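Local coordinates for protein dicer Related Helicase (PDB 6M6Q) that probably hydrolyses ATP as an RNA-binding, Dicer-related helicase of the RIG-I-like receptor subfamily, represented here by its N-terminal domain alone, at residues B[196-199]-B[200-203]; B[204-207]-B[208-211]; B[288-291]-B[292-296]; B[322-325]-B[326-330]. All coordinates share one frame; numbering follows the deposited sequence.

Contact 1 of 4, residues B[196-199]-B[200-203]; sequences GMII and MKHL
The imidazole of His-202 is the flat group here, and Ile-198, one helical turn earlier, reaches it with methyl CG2, 3.6 Å from CE1. One ring face carries the ammonium of Lys-201, whose NZ stands 3.3 Å above the plane, displaced toward the rim. The carbonyl oxygen Ile-198 O approaches the ring obliquely and has two donors from the same residue. His-202 N bonds it at 3.2 Å in the usual i to i+4 way, while ND1, at 3.0 Å, adds a weak bond whose N-H...O angle is bent to 121°. The ring can reach back because CG lies beside the backbone N, opposite the carbonyl carbon (chi1 -77°). Without the imidazole, as with an alanine here, Ile-198 O is likely to lose its weak second donor, ND1, and Ile-198 CG2 and Lys-201 NZ the ring they meet.

A second pair repeats this i to i+4 side-chain packing on the buried side. Ile-199 and Leu-203 run side by side, with CG2 of the first 3.8 Å from CD1 of the second, while the backbone bond from Leu-203 N to Ile-199 O (3.0 Å) joins the same two residues.

Within the all-helical domain, helix 196-204 is packed by three others: Ile-199 and Leu-203 lie on Phe-293 of helix 288-295, Met-200 and Leu-203 touch Leu-216 of helix 210-221, and Ile-198 and Ile-199 meet Asn-303 of helix 301-310.

Contact 2 of 4, residues B[204-207]-B[208-211]; sequences KSNP and RCVS
Asn-206 and Arg-208 form an Asx turn, in an Asn-Pro sequence, within the connection between helix 196-204 and helix 210-221. The defining bond runs from Arg-208 N to the side-chain oxygen Asn-206 OD1, 3.2 Å with an N-H...O angle of 156°.

From CB, the asparagine side chain leaves with CG anti to its own nitrogen (chi1 -162°), which swings the amide alongside the residues that follow. CG already lies 3.9 Å from Cys-209 SG. Beyond it the two branches part. OD1 takes the N-H of Arg-208, which stands well above the amide plane and not on a lone pair, and the same oxygen touches the aliphatic start of that arginine, 3.4 Å from CB. The arginine chain, extended from CG to NE and then turned about CD-NE, brings its NH2 to 3.5 Å from Asn-206 OD1; the guanidinium is turned 83° from the amide, and the approach is oblique. ND2, the other branch, ends 3.4 Å from Cys-209 SG.

The main chain closes the same corner as a beta turn, close to type I, with Pro-207 and Arg-208 at its corners and a weak bond from Cys-209 N to Asn-206 O, 3.5 Å. Cys-209 is itself the N-cap residue of helix 210-221. Were this asparagine an alanine, Arg-208 N would probably lose its side-chain acceptor and a gap open beside the cysteine sulfur. Past the cap, Val-210 turns one methyl back over the loop, its CG2 3.5 Å from Pro-207 O.

Contact 3 of 4, residues B[288-291]-B[292-296]; sequences EWYY and GFIDA
Tyr-290, Tyr-291 and Ile-294 meet on one side of helix 288-295, an aromatic-rich, largely buried helix of this all-helical domain. Their relative orientations differ. Ile-294 crosses Tyr-290 obliquely: CG1 stands over one ring face, displaced toward the rim, and CD1 comes 3.4 Å from Tyr-290 CE1. Toward Tyr-291 the same isoleucine lies side by side, and its CD1 arrives at the ring edge, 3.7 Å from Tyr-291 CD1. One methyl is therefore shared by two tyrosines, a face on one and a rim on the other. The tyrosines are further related by Tyr-290 CD1, which sits 3.6 Å above a face of the Tyr-291 ring, again displaced toward the rim. Different first torsions explain the divergence, since CG of Tyr-290 is anti to its nitrogen (chi1 171°) and CG of Tyr-291 lies beside its own (chi1 -64°).

Trp-289 and Phe-293 occupy another side. Phe-293 CD1 meets the indole near its plane at the edge, 4.3 Å from Trp-289 CE3, a loose approach. The indole also packs on helix 162-171 and the phenyl on Ile-199 and Leu-203 of helix 196-204, so the pair joins three helices.

Regular i to i+4 bonds underlie these contacts, among them Ile-294 N to Tyr-290 O at 3.2 Å. Trp-289 O accepts Phe-293 N at 3.0 Å and lies in the plane of the phenyl, 3.4 Å from Phe-293 CD1.

Contact 4 of 4, residues B[322-325]-B[326-330]; sequences EKER and DRIRL
Charged residues spaced along one exposed alpha helix, 314-333, make the contact: an i to i+3 salt bridge between Glu-324 and Arg-327, and a looser network of Glu-322, Arg-325 and Asp-326.

The first pair is the directed one. Arg-327 NE donates to Glu-324 OE2 at 3.2 Å, and the N-H...O angle of 170° makes the bond almost straight. The oxygen lies at the edge of the guanidinium, in its plane, whereas the nitrogen stands above the carboxylate, 57° out of its plane. The two side chains run alongside each other. Glu-324 bends at CB-CG (chi2 -84°), which folds its carboxylate back over the following turn, where OE2 also lies 3.6 Å from the methyl CD1 of Ile-328.

The network on Arg-325 rests on charge alone. Glu-322 OE1 stands over one face of the guanidinium, 3.5 Å from Arg-325 NE, and Asp-326 OD1 is a long 3.7 Å from Arg-325 NH2, also well out of plane, so no N-H points at either oxygen. One arginine thus probably balances two acids electrostatically.

Backbone bonds carry the helix beneath, such as Ile-328 N to Glu-324 O at 2.9 Å and Arg-327 N to Lys-323 O, also 2.9 Å.

The centre of this contact lies about 36 Å from the centre of the chain; earlier on the same helix, Leu-318 and Arg-321 pack against helix 288-295.

Contacts 1, 2 and 3 meet at one place, their centres 10 to 11 Å apart. Contact 1 runs straight into contact 2 along the chain, and Leu-203 CD2 lies 4.2 Å from Cys-209 SG. Helix 288-295 backs both: Leu-203 CD2 is 3.4 Å from Gly-292 O, and Asn-206 ND2 is 3.7 Å from Gly-292 CA, where the glycine has no side chain to intervene. Contact 4 touches none of them, its nearest atoms about 5 Å from contact 3, 6 Å from contact 2 and 13 Å from contact 1, although Arg-321 of its helix touches Tyr-291. The helicase region that would bind ATP probably follows this domain; none of these contacts can be tied to it.

Contact 1 of 4, residues B[196-199]-B[200-203]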
ATOM      1  N   GLY B 196      -5.513   7.036 -15.539  1.00 64.68           N
ATOM      2  CA  GLY B 196      -5.651   6.486 -16.898  1.00 65.32           C
ATOM      3  C   GLY B 196      -6.003   7.524 -17.945  1.00 68.19           C
ATOM      4  O   GLY B 196      -5.574   7.338 -19.085  1.00 74.69           O
ATOM      5  N   MET B 197      -6.846   8.511 -17.627  1.00 68.72           N
ATOM      6  CA  MET B 197      -7.382   9.446 -18.654  1.00 71.36           C
ATOM      7  C   MET B 197      -6.230  10.202 -19.329  1.00 67.43           C
ATOM      8  O   MET B 197      -6.246  10.331 -20.562  1.00 69.27           O
ATOM      9  CB  MET B 197      -8.365  10.446 -18.065  1.00 75.24           C
ATOM     10  CG  MET B 197      -9.472  10.753 -19.015  1.00 78.22           C
ATOM     11  SD  MET B 197     -10.436  12.125 -18.494  1.00 86.78           S
ATOM     12  CE  MET B 197     -11.939  11.812 -19.419  1.00 84.69           C
ATOM     13  N   ILE B 198      -5.272  10.674 -18.544  1.00 67.15           N
ATOM     14  CA  ILE B 198      -4.100  11.464 -19.023  1.00 72.23           C
ATOM     15  C   ILE B 198      -3.150  10.535 -19.814  1.00 72.26           C
ATOM     16  O   ILE B 198      -2.573  10.988 -20.814  1.00 75.43           O
ATOM     17  CB  ILE B 198      -3.401  12.156 -17.835  1.00 78.99           C
ATOM     18  CG1 ILE B 198      -4.390  12.930 -16.954  1.00 79.63           C
ATOM     19  CG2 ILE B 198      -2.273  13.052 -18.322  1.00 90.10           C
ATOM     20  CD1 ILE B 198      -3.912  13.142 -15.531  1.00 84.26           C
ATOM     21  N   ILE B 199      -3.048   9.262 -19.421  1.00 68.92           N
ATOM     22  CA  ILE B 199      -2.221   8.241 -20.130  1.00 65.06           C
ATOM     23  C   ILE B 199      -2.861   7.975 -21.509  1.00 71.05           C
ATOM     24  O   ILE B 199      -2.116   7.921 -22.503  1.00 72.71           O
ATOM     25  CB  ILE B 199      -2.067   6.957 -19.283  1.00 60.23           C
ATOM     26  CG1 ILE B 199      -1.547   7.270 -17.876  1.00 62.25           C
ATOM     27  CG2 ILE B 199      -1.179   5.947 -19.992  1.00 58.63           C
ATOM     28  CD1 ILE B 199      -1.803   6.185 -16.852  1.00 59.80           C
ATOM     29  N   MET B 200      -4.193   7.856 -21.576  1.00 71.13           N
ATOM     30  CA  MET B 200      -4.933   7.546 -22.833  1.00 73.81           C
ATOM     31  C   MET B 200      -4.746   8.713 -23.823  1.00 79.84           C
ATOM     32  O   MET B 200      -4.484   8.434 -25.016  1.00 84.76           O
ATOM     33  CB  MET B 200      -6.425   7.304 -22.550  1.00 76.44           C
ATOM     34  CG  MET B 200      -7.273   6.945 -23.780  1.00 74.20           C
ATOM     35  SD  MET B 200      -7.359   5.168 -24.118  1.00 71.20           S
ATOM     36  CE  MET B 200      -5.817   4.940 -24.996  1.00 68.07           C
ATOM     37  N   LYS B 201      -4.785   9.959 -23.331  1.00 81.16           N
ATOM     38  CA  LYS B 201      -4.652  11.199 -24.153  1.00 85.62           C
ATOM     39  C   LYS B 201      -3.259  11.246 -24.803  1.00 82.70           C
ATOM     40  O   LYS B 201      -3.190  11.537 -26.018  1.00 77.71           O
ATOM     41  CB  LYS B 201      -4.909  12.440 -23.291  1.00 92.53           C
ATOM     42  CG  LYS B 201      -4.623  13.784 -23.959  1.00103.41           C
ATOM     43  CD  LYS B 201      -5.112  15.010 -23.160  1.00113.26           C
ATOM     44  CE  LYS B 201      -4.439  15.189 -21.804  1.00123.19           C
ATOM     45  NZ  LYS B 201      -2.978  15.455 -21.915  1.00116.90           N
ATOM     46  N   HIS B 202      -2.196  10.977 -24.034  1.00 76.39           N
ATOM     47  CA  HIS B 202      -0.785  11.099 -24.490  1.00 80.39           C
ATOM     48  C   HIS B 202      -0.432   9.950 -25.435  1.00 78.10           C
ATOM     49  O   HIS B 202       0.356  10.194 -26.380  1.00 89.06           O
ATOM     50  CB  HIS B 202       0.184  11.174 -23.308  1.00 83.73           C
ATOM     51  CG  HIS B 202       0.216  12.513 -22.650  1.00 96.87           C
ATOM     52  ND1 HIS B 202      -0.110  12.688 -21.318  1.00103.48           N
ATOM     53  CD2 HIS B 202       0.505  13.745 -23.129  1.00 93.35           C
ATOM     54  CE1 HIS B 202       0.002  13.964 -21.001  1.00 91.79           C
ATOM     55  NE2 HIS B 202       0.385  14.628 -22.088  1.00 93.36           N
ATOM     56  N   LEU B 203      -0.982   8.753 -25.206  1.00 67.53           N
ATOM     57  CA  LEU B 203      -0.717   7.575 -26.075  1.00 74.24           C
ATOM     58  C   LEU B 203      -1.403   7.800 -27.427  1.00 78.35           C
ATOM     59  O   LEU B 203      -0.850   7.366 -28.453  1.00 81.77           O
ATOM     60  CB  LEU B 203      -1.209   6.283 -25.408  1.00 72.02           C
ATOM     61  CG  LEU B 203      -0.345   5.746 -24.261  1.00 73.77           C
ATOM     62  CD1 LEU B 203      -1.055   4.593 -23.567  1.00 73.77           C
ATOM     63  CD2 LEU B 203       1.049   5.306 -24.738  1.00 69.86           C
TER

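Contact 2 of 4, residues B[204-207]-B[208-211]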
ATOM      1  N   LYS B 204      -2.550   8.483 -27.422  1.00 79.93           N
ATOM      2  CA  LYS B 204      -3.326   8.817 -28.644  1.00 81.97           C
ATOM      3  C   LYS B 204      -2.534   9.815 -29.500  1.00 76.81           C
ATOM      4  O   LYS B 204      -2.764   9.840 -30.705  1.00 89.51           O
ATOM      5  CB  LYS B 204      -4.696   9.381 -28.269  1.00 86.83           C
ATOM      6  CG  LYS B 204      -5.790   9.136 -29.291  1.00 93.72           C
ATOM      7  CD  LYS B 204      -7.168   9.401 -28.749  1.00102.36           C
ATOM      8  CE  LYS B 204      -8.247   9.222 -29.791  1.00110.47           C
ATOM      9  NZ  LYS B 204      -9.567   9.642 -29.271  1.00123.33           N
ATOM     10  N   SER B 205      -1.630  10.586 -28.883  1.00 73.14           N
ATOM     11  CA  SER B 205      -0.804  11.642 -29.531  1.00 71.00           C
ATOM     12  C   SER B 205       0.586  11.104 -29.872  1.00 77.99           C
ATOM     13  O   SER B 205       1.385  11.873 -30.423  1.00 90.66           O
ATOM     14  CB  SER B 205      -0.696  12.860 -28.651  1.00 73.52           C
ATOM     15  OG  SER B 205      -1.981  13.405 -28.368  1.00 80.47           O
ATOM     16  N   ASN B 206       0.870   9.844 -29.528  1.00 85.94           N
ATOM     17  CA  ASN B 206       2.171   9.157 -29.792  1.00 87.92           C
ATOM     18  C   ASN B 206       2.118   8.486 -31.175  1.00 80.48           C
ATOM     19  O   ASN B 206       1.279   7.612 -31.416  1.00 72.14           O
ATOM     20  CB  ASN B 206       2.479   8.149 -28.671  1.00 94.62           C
ATOM     21  CG  ASN B 206       3.934   7.718 -28.598  1.00 99.46           C
ATOM     22  OD1 ASN B 206       4.688   7.856 -29.556  1.00 99.21           O
ATOM     23  ND2 ASN B 206       4.337   7.179 -27.457  1.00103.54           N
ATOM     24  N   PRO B 207       2.997   8.869 -32.136  1.00 88.54           N
ATOM     25  CA  PRO B 207       3.009   8.244 -33.461  1.00 97.45           C
ATOM     26  C   PRO B 207       3.506   6.786 -33.435  1.00 93.37           C
ATOM     27  O   PRO B 207       3.203   6.040 -34.355  1.00 85.12           O
ATOM     28  CB  PRO B 207       3.980   9.106 -34.301  1.00 99.97           C
ATOM     29  CG  PRO B 207       4.280  10.337 -33.443  1.00 97.64           C
ATOM     30  CD  PRO B 207       4.009   9.925 -32.013  1.00 95.43           C
ATOM     31  N   ARG B 208       4.244   6.421 -32.388  1.00 87.63           N
ATOM     32  CA  ARG B 208       4.828   5.077 -32.201  1.00 90.60           C
ATOM     33  C   ARG B 208       3.733   4.081 -31.785  1.00 89.61           C
ATOM     34  O   ARG B 208       3.793   2.935 -32.248  1.00 98.28           O
ATOM     35  CB  ARG B 208       5.947   5.152 -31.167  1.00 94.59           C
ATOM     36  CG  ARG B 208       7.061   6.127 -31.528  1.00 98.10           C
ATOM     37  CD  ARG B 208       8.251   5.924 -30.612  1.00103.62           C
ATOM     38  NE  ARG B 208       9.206   7.025 -30.561  1.00112.27           N
ATOM     39  CZ  ARG B 208       9.144   8.056 -29.712  1.00115.89           C
ATOM     40  NH1 ARG B 208      10.099   8.973 -29.716  1.00111.17           N
ATOM     41  NH2 ARG B 208       8.118   8.181 -28.885  1.00114.65           N
ATOM     42  N   CYS B 209       2.778   4.500 -30.949  1.00 79.82           N
ATOM     43  CA  CYS B 209       1.834   3.599 -30.232  1.00 80.49           C
ATOM     44  C   CYS B 209       0.424   3.672 -30.834  1.00 83.04           C
ATOM     45  O   CYS B 209      -0.547   3.754 -30.049  1.00 93.90           O
ATOM     46  CB  CYS B 209       1.765   3.956 -28.752  1.00 83.15           C
ATOM     47  SG  CYS B 209       3.371   3.943 -27.916  1.00 76.63           S
ATOM     48  N   VAL B 210       0.289   3.562 -32.154  1.00 78.17           N
ATOM     49  CA  VAL B 210      -1.022   3.728 -32.857  1.00 72.46           C
ATOM     50  C   VAL B 210      -1.821   2.426 -32.729  1.00 67.57           C
ATOM     51  O   VAL B 210      -3.016   2.512 -32.395  1.00 61.68           O
ATOM     52  CB  VAL B 210      -0.843   4.154 -34.329  1.00 74.55           C
ATOM     53  CG1 VAL B 210      -2.143   4.042 -35.118  1.00 69.15           C
ATOM     54  CG2 VAL B 210      -0.278   5.562 -34.440  1.00 75.07           C
ATOM     55  N   SER B 211      -1.174   1.275 -32.957  1.00 68.96           N
ATOM     56  CA  SER B 211      -1.780  -0.087 -32.869  1.00 75.25           C
ATOM     57  C   SER B 211      -2.212  -0.371 -31.428  1.00 72.09           C
ATOM     58  O   SER B 211      -3.263  -0.998 -31.243  1.00 63.18           O
ATOM     59  CB  SER B 211      -0.820  -1.160 -33.360  1.00 81.43           C
ATOM     60  OG  SER B 211      -0.295  -0.830 -34.637  1.00 90.33           O
TER

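Contact 3 of 4, residues B[288-291]-B[292-296]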
ATOM      1  N   GLU B 288       8.596  -0.562 -27.257  1.00105.86           N
ATOM      2  CA  GLU B 288       8.149   0.808 -27.642  1.00 99.80           C
ATOM      3  C   GLU B 288       6.892   1.169 -26.854  1.00 96.40           C
ATOM      4  O   GLU B 288       6.764   2.357 -26.472  1.00 86.81           O
ATOM      5  CB  GLU B 288       7.849   0.879 -29.140  1.00111.11           C
ATOM      6  CG  GLU B 288       8.259   2.182 -29.792  1.00122.61           C
ATOM      7  CD  GLU B 288       8.508   2.087 -31.292  1.00134.96           C
ATOM      8  OE1 GLU B 288       7.525   1.916 -32.055  1.00134.95           O
ATOM      9  OE2 GLU B 288       9.685   2.173 -31.696  1.00148.87           O
ATOM     10  N   TRP B 289       5.998   0.185 -26.632  1.00 84.36           N
ATOM     11  CA  TRP B 289       4.722   0.381 -25.898  1.00 79.89           C
ATOM     12  C   TRP B 289       5.009   0.752 -24.440  1.00 82.11           C
ATOM     13  O   TRP B 289       4.309   1.659 -23.914  1.00 74.81           O
ATOM     14  CB  TRP B 289       3.802  -0.838 -26.015  1.00 75.34           C
ATOM     15  CG  TRP B 289       4.264  -2.088 -25.334  1.00 76.33           C
ATOM     16  CD1 TRP B 289       4.813  -3.180 -25.935  1.00 84.80           C
ATOM     17  CD2 TRP B 289       4.068  -2.451 -23.954  1.00 75.35           C
ATOM     18  NE1 TRP B 289       5.005  -4.184 -25.024  1.00 80.61           N
ATOM     19  CE2 TRP B 289       4.570  -3.761 -23.798  1.00 79.76           C
ATOM     20  CE3 TRP B 289       3.535  -1.802 -22.833  1.00 68.70           C
ATOM     21  CZ2 TRP B 289       4.565  -4.419 -22.570  1.00 80.41           C
ATOM     22  CZ3 TRP B 289       3.528  -2.455 -21.622  1.00 74.19           C
ATOM     23  CH2 TRP B 289       4.044  -3.742 -21.493  1.00 78.92           C
ATOM     24  N   TYR B 290       6.007   0.105 -23.823  1.00 79.85           N
ATOM     25  CA  TYR B 290       6.391   0.314 -22.404  1.00 68.15           C
ATOM     26  C   TYR B 290       6.970   1.722 -22.240  1.00 65.87           C
ATOM     27  O   TYR B 290       6.529   2.438 -21.331  1.00 67.77           O
ATOM     28  CB  TYR B 290       7.348  -0.779 -21.917  1.00 71.03           C
ATOM     29  CG  TYR B 290       7.944  -0.502 -20.559  1.00 76.33           C
ATOM     30  CD1 TYR B 290       9.255  -0.060 -20.426  1.00 77.36           C
ATOM     31  CD2 TYR B 290       7.154  -0.516 -19.427  1.00 82.29           C
ATOM     32  CE1 TYR B 290       9.788   0.263 -19.190  1.00 76.81           C
ATOM     33  CE2 TYR B 290       7.672  -0.198 -18.182  1.00 87.44           C
ATOM     34  CZ  TYR B 290       8.995   0.190 -18.062  1.00 84.47           C
ATOM     35  OH  TYR B 290       9.512   0.510 -16.838  1.00 89.19           O
ATOM     36  N   TYR B 291       7.908   2.117 -23.105  1.00 67.84           N
ATOM     37  CA  TYR B 291       8.554   3.453 -23.060  1.00 68.82           C
ATOM     38  C   TYR B 291       7.522   4.511 -23.476  1.00 70.85           C
ATOM     39  O   TYR B 291       7.604   5.633 -22.978  1.00 78.74           O
ATOM     40  CB  TYR B 291       9.848   3.463 -23.891  1.00 72.28           C
ATOM     41  CG  TYR B 291      10.919   2.540 -23.363  1.00 78.79           C
ATOM     42  CD1 TYR B 291      11.311   2.594 -22.034  1.00 92.27           C
ATOM     43  CD2 TYR B 291      11.518   1.581 -24.170  1.00 83.36           C
ATOM     44  CE1 TYR B 291      12.261   1.723 -21.518  1.00 90.81           C
ATOM     45  CE2 TYR B 291      12.468   0.700 -23.669  1.00 84.09           C
ATOM     46  CZ  TYR B 291      12.839   0.770 -22.336  1.00 89.78           C
ATOM     47  OH  TYR B 291      13.782  -0.078 -21.825  1.00 88.90           O
ATOM     48  N   GLY B 292       6.550   4.139 -24.314  1.00 72.98           N
ATOM     49  CA  GLY B 292       5.401   4.993 -24.692  1.00 80.14           C
ATOM     50  C   GLY B 292       4.509   5.318 -23.499  1.00 78.65           C
ATOM     51  O   GLY B 292       4.006   6.453 -23.424  1.00 88.78           O
ATOM     52  N   PHE B 293       4.305   4.342 -22.616  1.00 77.92           N
ATOM     53  CA  PHE B 293       3.534   4.467 -21.348  1.00 73.64           C
ATOM     54  C   PHE B 293       4.267   5.432 -20.402  1.00 73.33           C
ATOM     55  O   PHE B 293       3.599   6.297 -19.785  1.00 70.28           O
ATOM     56  CB  PHE B 293       3.336   3.093 -20.689  1.00 74.84           C
ATOM     57  CG  PHE B 293       1.938   2.524 -20.779  1.00 75.12           C
ATOM     58  CD1 PHE B 293       1.518   1.823 -21.904  1.00 69.72           C
ATOM     59  CD2 PHE B 293       1.051   2.643 -19.716  1.00 77.76           C
ATOM     60  CE1 PHE B 293       0.233   1.306 -21.983  1.00 65.12           C
ATOM     61  CE2 PHE B 293      -0.232   2.119 -19.798  1.00 71.20           C
ATOM     62  CZ  PHE B 293      -0.637   1.450 -20.931  1.00 65.27           C
ATOM     63  N   ILE B 294       5.599   5.293 -20.301  1.00 69.51           N
ATOM     64  CA  ILE B 294       6.483   6.132 -19.434  1.00 68.69           C
ATOM     65  C   ILE B 294       6.371   7.593 -19.888  1.00 68.43           C
ATOM     66  O   ILE B 294       6.260   8.484 -19.008  1.00 67.86           O
ATOM     67  CB  ILE B 294       7.942   5.631 -19.476  1.00 75.03           C
ATOM     68  CG1 ILE B 294       8.079   4.238 -18.867  1.00 81.00           C
ATOM     69  CG2 ILE B 294       8.890   6.626 -18.809  1.00 77.70           C
ATOM     70  CD1 ILE B 294       9.468   3.665 -18.984  1.00 85.82           C
ATOM     71  N   ASP B 295       6.358   7.825 -21.206  1.00 69.45           N
ATOM     72  CA  ASP B 295       6.271   9.181 -21.808  1.00 77.50           C
ATOM     73  C   ASP B 295       4.842   9.715 -21.638  1.00 78.28           C
ATOM     74  O   ASP B 295       4.670  10.934 -21.732  1.00 79.62           O
ATOM     75  CB  ASP B 295       6.749   9.178 -23.267  1.00 87.77           C
ATOM     76  CG  ASP B 295       8.263   9.058 -23.413  1.00 92.04           C
ATOM     77  OD1 ASP B 295       8.983   9.724 -22.627  1.00 87.62           O
ATOM     78  OD2 ASP B 295       8.719   8.284 -24.301  1.00 93.06           O
ATOM     79  N   ALA B 296       3.862   8.834 -21.400  1.00 74.94           N
ATOM     80  CA  ALA B 296       2.435   9.175 -21.190  1.00 77.06           C
ATOM     81  C   ALA B 296       2.145   9.388 -19.691  1.00 73.72           C
ATOM     82  O   ALA B 296       1.005   9.801 -19.352  1.00 69.01           O
ATOM     83  CB  ALA B 296       1.565   8.083 -21.775  1.00 77.85           C
TER

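Contact 4 of 4, residues B[322-325]-B[326-330]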
ATOM      1  N   GLU B 322      17.545   8.895 -24.342  1.00104.11           N
ATOM      2  CA  GLU B 322      17.463  10.096 -25.228  1.00107.14           C
ATOM      3  C   GLU B 322      18.869  10.553 -25.653  1.00 97.48           C
ATOM      4  O   GLU B 322      18.963  11.222 -26.702  1.00 96.05           O
ATOM      5  CB  GLU B 322      16.686  11.234 -24.556  1.00104.47           C
ATOM      6  CG  GLU B 322      15.198  10.930 -24.362  1.00113.55           C
ATOM      7  CD  GLU B 322      14.464  10.355 -25.575  1.00121.00           C
ATOM      8  OE1 GLU B 322      14.384  11.053 -26.604  1.00126.66           O
ATOM      9  OE2 GLU B 322      13.942   9.219 -25.476  1.00109.72           O
ATOM     10  N   LYS B 323      19.914  10.190 -24.902  1.00 93.57           N
ATOM     11  CA  LYS B 323      21.331  10.372 -25.330  1.00103.16           C
ATOM     12  C   LYS B 323      21.592   9.498 -26.560  1.00105.41           C
ATOM     13  O   LYS B 323      22.037  10.047 -27.591  1.00111.59           O
ATOM     14  CB  LYS B 323      22.317  10.022 -24.210  1.00109.31           C
ATOM     15  CG  LYS B 323      22.979  11.211 -23.537  1.00115.74           C
ATOM     16  CD  LYS B 323      22.070  11.941 -22.575  1.00122.52           C
ATOM     17  CE  LYS B 323      22.798  13.010 -21.784  1.00121.65           C
ATOM     18  NZ  LYS B 323      22.498  12.944 -20.336  1.00118.52           N
ATOM     19  N   GLU B 324      21.323   8.193 -26.447  1.00100.33           N
ATOM     20  CA  GLU B 324      21.609   7.189 -27.508  1.00101.41           C
ATOM     21  C   GLU B 324      20.752   7.500 -28.740  1.00 88.94           C
ATOM     22  O   GLU B 324      21.274   7.413 -29.857  1.00 92.83           O
ATOM     23  CB  GLU B 324      21.376   5.763 -26.994  1.00106.11           C
ATOM     24  CG  GLU B 324      22.666   5.014 -26.651  1.00106.14           C
ATOM     25  CD  GLU B 324      23.371   4.327 -27.821  1.00109.14           C
ATOM     26  OE1 GLU B 324      24.468   3.760 -27.603  1.00100.05           O
ATOM     27  OE2 GLU B 324      22.830   4.357 -28.949  1.00110.69           O
ATOM     28  N   ARG B 325      19.515   7.929 -28.527  1.00 89.28           N
ATOM     29  CA  ARG B 325      18.584   8.355 -29.602  1.00 95.82           C
ATOM     30  C   ARG B 325      19.244   9.481 -30.417  1.00 97.40           C
ATOM     31  O   ARG B 325      19.195   9.408 -31.660  1.00101.14           O
ATOM     32  CB  ARG B 325      17.241   8.746 -28.972  1.00 99.72           C
ATOM     33  CG  ARG B 325      16.300   9.528 -29.877  1.00113.02           C
ATOM     34  CD  ARG B 325      16.225  10.996 -29.485  1.00131.45           C
ATOM     35  NE  ARG B 325      15.024  11.652 -29.991  1.00139.29           N
ATOM     36  CZ  ARG B 325      14.674  12.905 -29.717  1.00140.71           C
ATOM     37  NH1 ARG B 325      13.557  13.402 -30.219  1.00140.56           N
ATOM     38  NH2 ARG B 325      15.437  13.656 -28.937  1.00145.66           N
ATOM     39  N   ASP B 326      19.884  10.445 -29.739  1.00103.76           N
ATOM     40  CA  ASP B 326      20.576  11.606 -30.362  1.00108.88           C
ATOM     41  C   ASP B 326      21.893  11.150 -31.003  1.00116.60           C
ATOM     42  O   ASP B 326      22.250  11.708 -32.058  1.00124.71           O
ATOM     43  CB  ASP B 326      20.836  12.716 -29.345  1.00108.68           C
ATOM     44  CG  ASP B 326      19.680  13.687 -29.187  1.00111.47           C
ATOM     45  OD1 ASP B 326      18.881  13.829 -30.149  1.00112.50           O
ATOM     46  OD2 ASP B 326      19.588  14.293 -28.111  1.00115.97           O
ATOM     47  N   ARG B 327      22.567  10.169 -30.394  1.00118.49           N
ATOM     48  CA  ARG B 327      23.858   9.591 -30.872  1.00109.68           C
ATOM     49  C   ARG B 327      23.639   8.864 -32.214  1.00105.06           C
ATOM     50  O   ARG B 327      24.495   9.021 -33.119  1.00105.81           O
ATOM     51  CB  ARG B 327      24.427   8.644 -29.810  1.00110.19           C
ATOM     52  CG  ARG B 327      25.857   8.186 -30.064  1.00117.66           C
ATOM     53  CD  ARG B 327      26.132   6.764 -29.565  1.00118.32           C
ATOM     54  NE  ARG B 327      25.360   5.735 -30.268  1.00119.93           N
ATOM     55  CZ  ARG B 327      25.678   5.198 -31.451  1.00111.47           C
ATOM     56  NH1 ARG B 327      26.750   5.605 -32.112  1.00113.03           N
ATOM     57  NH2 ARG B 327      24.892   4.279 -31.983  1.00114.16           N
ATOM     58  N   ILE B 328      22.520   8.142 -32.358  1.00102.27           N
ATOM     59  CA  ILE B 328      22.181   7.366 -33.597  1.00110.64           C
ATOM     60  C   ILE B 328      21.792   8.358 -34.710  1.00107.21           C
ATOM     61  O   ILE B 328      22.321   8.213 -35.829  1.00116.20           O
ATOM     62  CB  ILE B 328      21.083   6.300 -33.329  1.00108.41           C
ATOM     63  CG1 ILE B 328      21.574   5.200 -32.380  1.00108.43           C
ATOM     64  CG2 ILE B 328      20.560   5.707 -34.635  1.00 99.51           C
ATOM     65  CD1 ILE B 328      20.466   4.495 -31.625  1.00107.12           C
ATOM     66  N   ARG B 329      20.985   9.377 -34.385  1.00116.03           N
ATOM     67  CA  ARG B 329      20.462  10.389 -35.353  1.00133.08           C
ATOM     68  C   ARG B 329      21.633  11.071 -36.085  1.00134.82           C
ATOM     69  O   ARG B 329      21.459  11.402 -37.291  1.00120.23           O
ATOM     70  CB  ARG B 329      19.584  11.423 -34.631  1.00142.14           C
ATOM     71  CG  ARG B 329      18.833  12.373 -35.560  1.00155.65           C
ATOM     72  CD  ARG B 329      17.332  12.133 -35.591  1.00161.68           C
ATOM     73  NE  ARG B 329      16.952  11.000 -36.430  1.00166.78           N
ATOM     74  CZ  ARG B 329      15.718  10.503 -36.522  1.00174.62           C
ATOM     75  NH1 ARG B 329      15.478   9.469 -37.312  1.00171.69           N
ATOM     76  NH2 ARG B 329      14.729  11.041 -35.824  1.00172.32           N
ATOM     77  N   LEU B 330      22.780  11.254 -35.398  1.00134.64           N
ATOM     78  CA  LEU B 330      23.978  11.991 -35.908  1.00130.40           C
ATOM     79  C   LEU B 330      24.712  11.157 -36.969  1.00127.72           C
ATOM     80  O   LEU B 330      25.139  11.742 -37.979  1.00127.52           O
ATOM     81  CB  LEU B 330      24.916  12.324 -34.740  1.00127.33           C
ATOM     82  CG  LEU B 330      24.498  13.512 -33.872  1.00132.00           C
ATOM     83  CD1 LEU B 330      25.371  13.603 -32.623  1.00131.83           C
ATOM     84  CD2 LEU B 330      24.553  14.818 -34.657  1.00127.91           C
TER